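Local coordinates for Pdx2 protein (Plasmodium falciparum, PDB 2ABW), which hydrolyses glutamine to glutamate and ammonia, which is channelled to the active site of the Pdx1 synthase subunit for pyridoxal 5'-phosphate (vitamin B6) synthesis, at residues 159-164 / 180-185. Residues are numbered along the deposited sequence; the frame is centred on the assembly and turned at random.
Sequences REILSD and NIIAAV
Ile161 reaches across from the end of strand 157-161 and sets its terminal methyl against two side chains of strand 180-187, Ile182 and Val185. Its CD1 lies 3.8 Å from CD1 of Ile182, a methyl-to-methyl meeting, and 4.0 Å from CG1 of Val185. The two isoleucines lie at a slant to one another, and CD1 of Ile182 also touches the CG1 methylene of Ile161, whereas Ile161 and Val185 run past each other in opposite senses. The shapes of the two isoleucines differ: in Ile182 the chain is extended at its second torsion (chi2 174°), which carries CD1 out to its partner, while in Ile161 it is folded (chi2 -54°), which turns CD1 toward Val185. On Val185 the CG1 branch does the touching.

The two strands belong to different sheets of the glutaminase fold, the three-stranded one 94-98/115-120/157-161 and the large mixed sheet, and the contact joins them at one point through three side chains. Val166, in the link leading on to strand 167-174, touches both Ile161 and Val185, and Ile117 of the neighbouring strand adds to the apolar surroundings of Ile161. On strand 157-161, Arg159 and Glu160 both face Thr118 in a classic beta bulge.

With no hydrogen bond or salt bridge between the segments, and the catalytic residues Cys87, His196 and Glu198 and the glutamine-binding residues lying apart, the sheets meet here through aliphatic van der Waals packing, a small apolar junction without the directional constraint of polar bonds.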
ATOM      1  N   ARG A 159      -5.158 -13.857   4.435  1.00 15.75           N
ATOM      2  CA  ARG A 159      -5.698 -15.042   4.994  1.00 16.61           C
ATOM      3  C   ARG A 159      -6.410 -14.750   6.295  1.00 15.94           C
ATOM      4  O   ARG A 159      -7.365 -15.480   6.652  1.00 16.58           O
ATOM      5  CB  ARG A 159      -4.634 -16.061   5.211  1.00 16.75           C
ATOM      6  CG  ARG A 159      -5.149 -17.444   5.663  1.00 19.23           C
ATOM      7  CD  ARG A 159      -4.056 -18.487   5.674  1.00 19.10           C
ATOM      8  NE  ARG A 159      -3.076 -18.329   6.738  1.00 18.65           N
ATOM      9  CZ  ARG A 159      -3.309 -18.607   8.015  1.00 21.13           C
ATOM     10  NH1 ARG A 159      -4.508 -18.933   8.456  1.00 22.31           N
ATOM     11  NH2 ARG A 159      -2.365 -18.408   8.885  1.00 21.45           N
ATOM     12  N   GLU A 160      -5.902 -13.813   7.091  1.00 15.15           N
ATOM     13  CA  GLU A 160      -6.470 -13.540   8.428  1.00 15.16           C
ATOM     14  C   GLU A 160      -6.503 -12.025   8.698  1.00 16.64           C
ATOM     15  O   GLU A 160      -5.500 -11.356   8.488  1.00 17.90           O
ATOM     16  CB  GLU A 160      -5.627 -14.177   9.522  1.00 16.79           C
ATOM     17  CG  GLU A 160      -5.455 -15.684   9.409  1.00 13.72           C
ATOM     18  CD  GLU A 160      -4.587 -16.297  10.520  1.00 17.85           C
ATOM     19  OE1 GLU A 160      -3.582 -15.614  10.905  1.00 17.53           O
ATOM     20  OE2 GLU A 160      -4.962 -17.386  11.000  1.00 19.76           O
ATOM     21  N   ILE A 161      -7.587 -11.577   9.323  1.00 16.60           N
ATOM     22  CA  ILE A 161      -7.664 -10.264   9.977  1.00 17.43           C
ATOM     23  C   ILE A 161      -7.417 -10.553  11.463  1.00 17.83           C
ATOM     24  O   ILE A 161      -8.095 -11.425  12.040  1.00 19.87           O
ATOM     25  CB  ILE A 161      -9.019  -9.636   9.755  1.00 18.95           C
ATOM     26  CG1 ILE A 161      -9.311  -9.420   8.262  1.00 22.39           C
ATOM     27  CG2 ILE A 161      -9.171  -8.298  10.488  1.00 17.92           C
ATOM     28  CD1 ILE A 161      -8.276  -8.628   7.471  1.00 21.57           C
ATOM     29  N   LEU A 162      -6.552  -9.746  12.085  1.00 18.63           N
ATOM     30  CA  LEU A 162      -6.050 -10.070  13.426  1.00 19.71           C
ATOM     31  C   LEU A 162      -6.479  -9.058  14.489  1.00 22.01           C
ATOM     32  O   LEU A 162      -6.121  -9.201  15.662  1.00 24.99           O
ATOM     33  CB  LEU A 162      -4.561 -10.260  13.418  1.00 19.60           C
ATOM     34  CG  LEU A 162      -4.000 -11.348  12.515  1.00 19.00           C
ATOM     35  CD1 LEU A 162      -2.505 -11.292  12.412  1.00 21.98           C
ATOM     36  CD2 LEU A 162      -4.520 -12.734  12.881  1.00 20.68           C
ATOM     37  N   SER A 163      -7.224  -8.039  14.117  1.00 23.32           N
ATOM     38  CA  SER A 163      -7.626  -6.981  15.076  1.00 23.29           C
ATOM     39  C   SER A 163      -8.917  -6.409  14.634  1.00 24.46           C
ATOM     40  O   SER A 163      -9.192  -6.287  13.416  1.00 22.70           O
ATOM     41  CB  SER A 163      -6.607  -5.849  15.050  1.00 24.97           C
ATOM     42  OG  SER A 163      -7.055  -4.705  15.753  1.00 25.02           O
ATOM     43  N   ASP A 164      -9.779  -6.055  15.593  1.00 24.56           N
ATOM     44  CA  ASP A 164     -10.966  -5.302  15.226  1.00 25.07           C
ATOM     45  C   ASP A 164     -10.687  -3.883  14.722  1.00 23.32           C
ATOM     46  O   ASP A 164     -11.611  -3.216  14.183  1.00 24.11           O
ATOM     47  CB  ASP A 164     -11.923  -5.149  16.420  1.00 27.11           C
ATOM     48  CG  ASP A 164     -12.482  -6.478  16.891  1.00 33.40           C
ATOM     49  OD1 ASP A 164     -12.967  -7.284  16.051  1.00 40.87           O
ATOM     50  OD2 ASP A 164     -12.454  -6.715  18.119  1.00 45.28           O
ATOM     51  N   ASN A 180     -15.836 -13.426  -1.136  1.00 31.42           N
ATOM     52  CA  ASN A 180     -15.427 -12.563  -0.094  1.00 28.87           C
ATOM     53  C   ASN A 180     -13.936 -12.544   0.113  1.00 25.17           C
ATOM     54  O   ASN A 180     -13.456 -12.368   1.246  1.00 24.41           O
ATOM     55  CB  ASN A 180     -16.175 -12.903   1.176  1.00 30.11           C
ATOM     56  CG  ASN A 180     -17.669 -12.959   0.933  1.00 32.15           C
ATOM     57  OD1 ASN A 180     -18.210 -12.104   0.208  1.00 32.90           O
ATOM     58  ND2 ASN A 180     -18.337 -13.986   1.476  1.00 34.05           N
ATOM     59  N   ILE A 181     -13.233 -12.547  -1.008  1.00 19.08           N
ATOM     60  CA  ILE A 181     -11.760 -12.362  -0.977  1.00 19.29           C
ATOM     61  C   ILE A 181     -11.488 -10.905  -0.589  1.00 16.99           C
ATOM     62  O   ILE A 181     -12.138  -9.991  -1.091  1.00 16.65           O
ATOM     63  CB  ILE A 181     -11.113 -12.713  -2.330  0.50 19.22           C
ATOM     64  CG1 ILE A 181     -11.508 -14.122  -2.781  0.50 19.92           C
ATOM     65  CG2 ILE A 181      -9.618 -12.574  -2.233  0.50 19.82           C
ATOM     66  CD1 ILE A 181     -10.792 -14.590  -4.063  0.50 21.33           C
ATOM     67  N   ILE A 182     -10.580 -10.667   0.366  1.00 16.48           N
ATOM     68  CA  ILE A 182     -10.294  -9.314   0.844  1.00 16.60           C
ATOM     69  C   ILE A 182      -9.276  -8.670  -0.086  1.00 17.24           C
ATOM     70  O   ILE A 182      -8.166  -9.165  -0.229  1.00 18.58           O
ATOM     71  CB  ILE A 182      -9.754  -9.349   2.279  1.00 15.92           C
ATOM     72  CG1 ILE A 182     -10.788  -9.994   3.215  1.00 18.84           C
ATOM     73  CG2 ILE A 182      -9.355  -7.909   2.773  1.00 19.94           C
ATOM     74  CD1 ILE A 182     -10.286 -10.212   4.658  1.00 23.26           C
ATOM     75  N   ALA A 183      -9.686  -7.548  -0.699  1.00 15.13           N
ATOM     76  CA  ALA A 183      -8.867  -6.821  -1.636  1.00 15.22           C
ATOM     77  C   ALA A 183      -8.123  -5.610  -1.020  1.00 15.17           C
ATOM     78  O   ALA A 183      -7.065  -5.247  -1.501  1.00 14.43           O
ATOM     79  CB  ALA A 183      -9.706  -6.390  -2.879  1.00 16.16           C
ATOM     80  N   ALA A 184      -8.747  -4.957  -0.047  1.00 14.62           N
ATOM     81  CA  ALA A 184      -8.208  -3.737   0.545  1.00 12.98           C
ATOM     82  C   ALA A 184      -8.601  -3.696   1.979  1.00 15.38           C
ATOM     83  O   ALA A 184      -9.704  -4.065   2.412  1.00 14.67           O
ATOM     84  CB  ALA A 184      -8.743  -2.570  -0.170  1.00 13.04           C
ATOM     85  N   VAL A 185      -7.630  -3.285   2.808  1.00 15.20           N
ATOM     86  CA  VAL A 185      -7.847  -3.092   4.249  1.00 15.17           C
ATOM     87  C   VAL A 185      -7.290  -1.747   4.656  1.00 15.91           C
ATOM     88  O   VAL A 185      -6.376  -1.218   3.989  1.00 15.72           O
ATOM     89  CB  VAL A 185      -7.147  -4.190   5.094  1.00 16.72           C
ATOM     90  CG1 VAL A 185      -7.905  -5.529   4.895  1.00 15.26           C
ATOM     91  CG2 VAL A 185      -5.673  -4.371   4.813  1.00 16.63           C
TER